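Local coordinates for putative uncharacterized protein (Pseudomonas phage 201phi2-1, PDB 3R4V), which is of unknown function but belongs to the phage tubulin-like proteins and carries guanosine-5'-diphosphate in this model, at residues N165-I168 with A169-R173; E214-R217 with K218-E221. All coordinates share one frame; numbering follows the deposited sequence. Where two conformers were deposited one is given.

How the interactions relate
Both contacts are local ones, each between neighbouring turns of a single helix or at its start, and they come in series along the chain. Interaction 1 lies in the middle of helix 161-178, whose Asn165, within interaction 1, belongs to the guanosine-5'-diphosphate pocket. Interaction 2 comes later, where strand 208-214 runs out into the short helix 217-221 of the phage tubulin-like C-terminal family region. Their centres are 18 Å apart, and their nearest atoms, about 7 Å apart, do not touch. One mixed sheet connects them: helix 161-178 packs on strands 113-119 and 148-154, and 208-214 is the next strand over. The nucleotide-binding and C-terminal parts thus share a continuous sheet.

Interaction 1: N165-I168 with A169-R173; sequences NDEI and AEKIR. With GDP (guanosine-5'-diphosphate), chain B.
Glu167 and Lys171 run side by side in the same direction, one helical turn apart, and join in a salt bridge at their ends, with Lys171 NZ 2.9 Å from Glu167 OE1. The lysine arrives on the anti side of that oxygen, 22° out of the carboxylate plane. Glu167 has CG anti to its own nitrogen (chi1 159°), which swings the extended acid along the helix beside the equally extended lysine. The pair is tied in further: Arg159 forms a salt bridge with the other carboxylate oxygen, OE2, and Asn151 OD1 accepts from NZ.

Apolar contact occupies a neighbouring face. Ile172 CD1 comes obliquely to within 3.9 Å of Ile168 CG2, and both isoleucines press on Phe116 of strand 113-119. This is helix 161-178 lying against the parallel part of the mixed sheet of a tubulin-like nucleotide-binding fold.

Ordinary i to i+4 backbone bonds carry the turn, such as Ala169 N to Asn165 O at 2.9 Å and Ile172 N to Ile168 O at 2.9 Å. Asp166 O takes Glu170 N and also a water at 3.0 Å, while the Asp166 carboxylate turns to Lys20 in a salt bridge.

Asn165 turns to the nucleotide. It pairs its amide with N1 and O6 of the guanine through two bonds: OD1 accepts from GDP N1 at 2.7 Å, and ND2 gives to GDP O6 at 2.9 Å with an N-H...O angle of 165°. The two bonds, one in each direction, fix which way round the amide sits.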
# COMPACT_ATOMS: atom_id res chain seq x y z
N ASN A 165 -1.63 7.93 -9.44
CA ASN A 165 -0.21 7.70 -9.15
C ASN A 165 0.46 8.99 -8.68
O ASN A 165 1.29 8.97 -7.76
CB ASN A 165 0.52 7.16 -10.38
CG ASN A 165 0.16 5.72 -10.70
OD1 ASN A 165 -0.60 5.08 -9.97
ND2 ASN A 165 0.71 5.20 -11.79
N ASP A 166 0.11 10.11 -9.31
CA ASP A 166 0.64 11.41 -8.90
C ASP A 166 0.29 11.71 -7.44
O ASP A 166 1.13 12.17 -6.67
CB ASP A 166 0.13 12.53 -9.82
CG ASP A 166 0.88 12.60 -11.14
OD1 ASP A 166 1.99 12.04 -11.23
OD2 ASP A 166 0.37 13.23 -12.09
N GLU A 167 -0.96 11.44 -7.07
CA GLU A 167 -1.40 11.69 -5.70
C GLU A 167 -0.62 10.82 -4.73
O GLU A 167 -0.23 11.26 -3.65
CB GLU A 167 -2.89 11.40 -5.55
CG GLU A 167 -3.30 11.14 -4.10
CD GLU A 167 -4.75 10.72 -3.96
OE1 GLU A 167 -5.06 9.95 -3.03
OE2 GLU A 167 -5.58 11.17 -4.78
N ILE A 168 -0.37 9.58 -5.11
CA ILE A 168 0.33 8.68 -4.21
C ILE A 168 1.76 9.15 -4.03
O ILE A 168 2.27 9.20 -2.92
CB ILE A 168 0.29 7.22 -4.71
CG1 ILE A 168 -1.13 6.68 -4.60
CG2 ILE A 168 1.26 6.36 -3.88
CD1 ILE A 168 -1.33 5.27 -5.20
N ALA A 169 2.43 9.51 -5.11
CA ALA A 169 3.80 9.98 -5.00
C ALA A 169 3.90 11.21 -4.11
O ALA A 169 4.85 11.35 -3.34
CB ALA A 169 4.40 10.27 -6.38
N GLU A 170 2.93 12.11 -4.20
CA GLU A 170 2.97 13.33 -3.38
C GLU A 170 2.77 13.01 -1.90
O GLU A 170 3.34 13.68 -1.03
CB GLU A 170 1.96 14.36 -3.86
CG GLU A 170 2.40 15.10 -5.13
CD GLU A 170 3.63 15.96 -4.92
OE1 GLU A 170 3.79 16.52 -3.81
OE2 GLU A 170 4.45 16.07 -5.85
N LYS A 171 1.96 11.99 -1.61
CA LYS A 171 1.79 11.55 -0.23
C LYS A 171 3.05 10.87 0.29
O LYS A 171 3.44 11.07 1.44
CB LYS A 171 0.61 10.60 -0.09
CG LYS A 171 -0.76 11.25 -0.26
CD LYS A 171 -1.81 10.14 -0.34
CE LYS A 171 -3.23 10.66 -0.30
NZ LYS A 171 -4.17 9.49 -0.36
N ILE A 172 3.69 10.06 -0.56
CA ILE A 172 4.92 9.40 -0.17
C ILE A 172 5.99 10.43 0.20
O ILE A 172 6.71 10.26 1.18
CB ILE A 172 5.43 8.47 -1.28
CG1 ILE A 172 4.48 7.27 -1.39
CG2 ILE A 172 6.83 7.98 -0.94
CD1 ILE A 172 4.86 6.27 -2.46
N ARG A 173 6.10 11.48 -0.60
CA ARG A 173 7.02 12.57 -0.28
C ARG A 173 6.75 13.21 1.09
O ARG A 173 7.69 13.63 1.77
CB ARG A 173 6.97 13.64 -1.36
CG ARG A 173 7.41 13.13 -2.72
CD ARG A 173 7.73 14.28 -3.64
NE ARG A 173 8.14 13.80 -4.95
CZ ARG A 173 9.39 13.45 -5.28
NH1 ARG A 173 10.36 13.50 -4.38
NH2 ARG A 173 9.65 13.04 -6.51
PB GDP B . 0.65 -6.67 -10.73
O1B GDP B . 1.86 -6.33 -11.58
O2B GDP B . 0.99 -6.36 -9.30
O3B GDP B . 0.27 -8.13 -10.92
O3A GDP B . -0.60 -5.81 -11.22
PA GDP B . -0.63 -4.23 -11.52
O1A GDP B . 0.19 -3.85 -12.75
O2A GDP B . -0.21 -3.45 -10.31
O5' GDP B . -2.16 -4.05 -11.84
C5' GDP B . -3.18 -4.44 -10.90
C4' GDP B . -4.43 -3.60 -11.10
O4' GDP B . -4.19 -2.27 -10.65
C3' GDP B . -4.84 -3.46 -12.56
O3' GDP B . -5.78 -4.47 -12.92
C2' GDP B . -5.49 -2.09 -12.60
O2' GDP B . -6.84 -2.17 -12.16
C1' GDP B . -4.75 -1.30 -11.54
N9 GDP B . -3.59 -0.56 -12.07
C8 GDP B . -2.70 -0.98 -13.01
N7 GDP B . -1.73 -0.05 -13.20
C5 GDP B . -1.97 0.98 -12.36
C6 GDP B . -1.34 2.27 -12.03
O6 GDP B . -0.30 2.64 -12.61
N1 GDP B . -1.92 3.04 -11.09
C2 GDP B . -3.05 2.66 -10.45
N2 GDP B . -3.60 3.46 -9.50
N3 GDP B . -3.68 1.48 -10.70
C4 GDP B . -3.19 0.62 -11.62
O HOH W 1 3.54 13.61 -7.85

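Interaction 2: E214-R217 with K218-E221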
# COMPACT_ATOMS: atom_id res chain seq x y z
N GLU A 214 -3.19 14.75 6.20
CA GLU A 214 -4.03 15.93 6.02
C GLU A 214 -3.19 17.17 6.21
O GLU A 214 -2.20 17.15 6.95
CB GLU A 214 -5.17 15.93 7.04
CG GLU A 214 -5.95 14.64 7.09
CD GLU A 214 -6.67 14.34 5.81
OE1 GLU A 214 -6.89 15.28 5.01
OE2 GLU A 214 -6.99 13.15 5.58
N THR A 215 -3.58 18.26 5.56
CA THR A 215 -2.83 19.50 5.67
C THR A 215 -3.57 20.61 6.39
O THR A 215 -3.14 21.77 6.36
CB THR A 215 -2.41 20.00 4.28
OG1 THR A 215 -3.57 20.14 3.46
CG2 THR A 215 -1.44 19.03 3.65
N THR A 216 -4.68 20.27 7.05
CA THR A 216 -5.38 21.23 7.92
C THR A 216 -5.76 20.57 9.24
O THR A 216 -5.87 19.35 9.34
CB THR A 216 -6.69 21.75 7.32
OG1 THR A 216 -7.58 20.64 7.10
CG2 THR A 216 -6.45 22.49 6.00
N ARG A 217 -5.99 21.40 10.25
CA ARG A 217 -6.46 20.88 11.53
C ARG A 217 -7.85 20.28 11.33
O ARG A 217 -8.14 19.21 11.84
CB ARG A 217 -6.50 21.98 12.59
CG ARG A 217 -7.18 21.58 13.88
CD ARG A 217 -7.30 22.76 14.84
NE ARG A 217 -8.23 22.48 15.92
CZ ARG A 217 -8.47 23.31 16.93
NH1 ARG A 217 -7.85 24.48 17.00
NH2 ARG A 217 -9.34 22.97 17.87
N LYS A 218 -8.69 20.98 10.57
CA LYS A 218 -10.09 20.60 10.38
C LYS A 218 -10.23 19.20 9.78
O LYS A 218 -11.02 18.39 10.27
CB LYS A 218 -10.79 21.61 9.47
CG LYS A 218 -12.31 21.64 9.58
CD LYS A 218 -12.75 22.42 10.80
CE LYS A 218 -14.26 22.58 10.84
NZ LYS A 218 -14.96 21.27 10.94
N ASP A 219 -9.48 18.94 8.71
CA ASP A 219 -9.50 17.64 8.05
C ASP A 219 -8.98 16.55 8.98
O ASP A 219 -9.49 15.43 8.99
CB ASP A 219 -8.62 17.67 6.78
CG ASP A 219 -9.20 18.53 5.67
OD1 ASP A 219 -10.43 18.46 5.45
OD2 ASP A 219 -8.43 19.28 5.02
N ALA A 220 -7.94 16.87 9.75
CA ALA A 220 -7.34 15.88 10.63
C ALA A 220 -8.28 15.54 11.78
O ALA A 220 -8.40 14.37 12.17
CB ALA A 220 -5.99 16.35 11.16
N GLU A 221 -8.97 16.56 12.31
CA GLU A 221 -9.95 16.37 13.38
C GLU A 221 -11.13 15.54 12.92
O GLU A 221 -11.80 14.91 13.73
CB GLU A 221 -10.53 17.70 13.88
CG GLU A 221 -9.57 18.60 14.60
CD GLU A 221 -10.27 19.86 15.11
OE1 GLU A 221 -11.04 20.47 14.34
OE2 GLU A 221 -10.04 20.22 16.28
O HOH W 2 -6.08 17.85 4.25
O HOH W 3 -11.88 21.50 17.68
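Thr216 and Asp219 meet at an N-cap on the protein surface, where the chain leaves strand 208-214 and starts the short helix 217-221 in the C-terminal region of this tubulin-like fold. Thr216 is the capping residue: its OG1 accepts from Asp219 N at 3.0 Å, the N-H...O angle being 160°. With chi1 61° OG1 stands between the threonine's own backbone N and carbonyl carbon, from where it meets Asp219 N. The same hydroxyl gives its proton to Asp219 OD2 at 2.6 Å, reaching that oxygen from above the carboxylate plane, so the cap is gripped by both the backbone and the side chain of one residue. Thr216 O in turn accepts from Ala220 N.

Glu214, the last residue of the strand, crosses Asp219 at about a right angle. Its CB and CG lie near the backbone N of Ala220, while OE1 comes 3.4 Å from Asp219 CB. The two carboxylates are like charges, with Glu214 OE1 4.3 Å from Asp219 OD2. A water donates to both of these oxygens and accepts from Thr215 N, which probably eases the repulsion. Ala220 packs on His266 and Val268 of strand 264-270.

One turn on, Glu221 N bonds to Arg217 O at 2.8 Å, and the side chains of these two residues, which both also touch Phe242, form a salt bridge. The extended arginine turns NE and NH2 side-on to a single oxygen, the bond from Arg217 NH2 to Glu221 OE2 being the longer and more bent of the two. Arg217 NE lies 2.9 Å from Glu221 OE2, which sits in the guanidinium plane although the carboxylate is turned 81° to it; a second water donates to OE2 and accepts from Arg217 NH2.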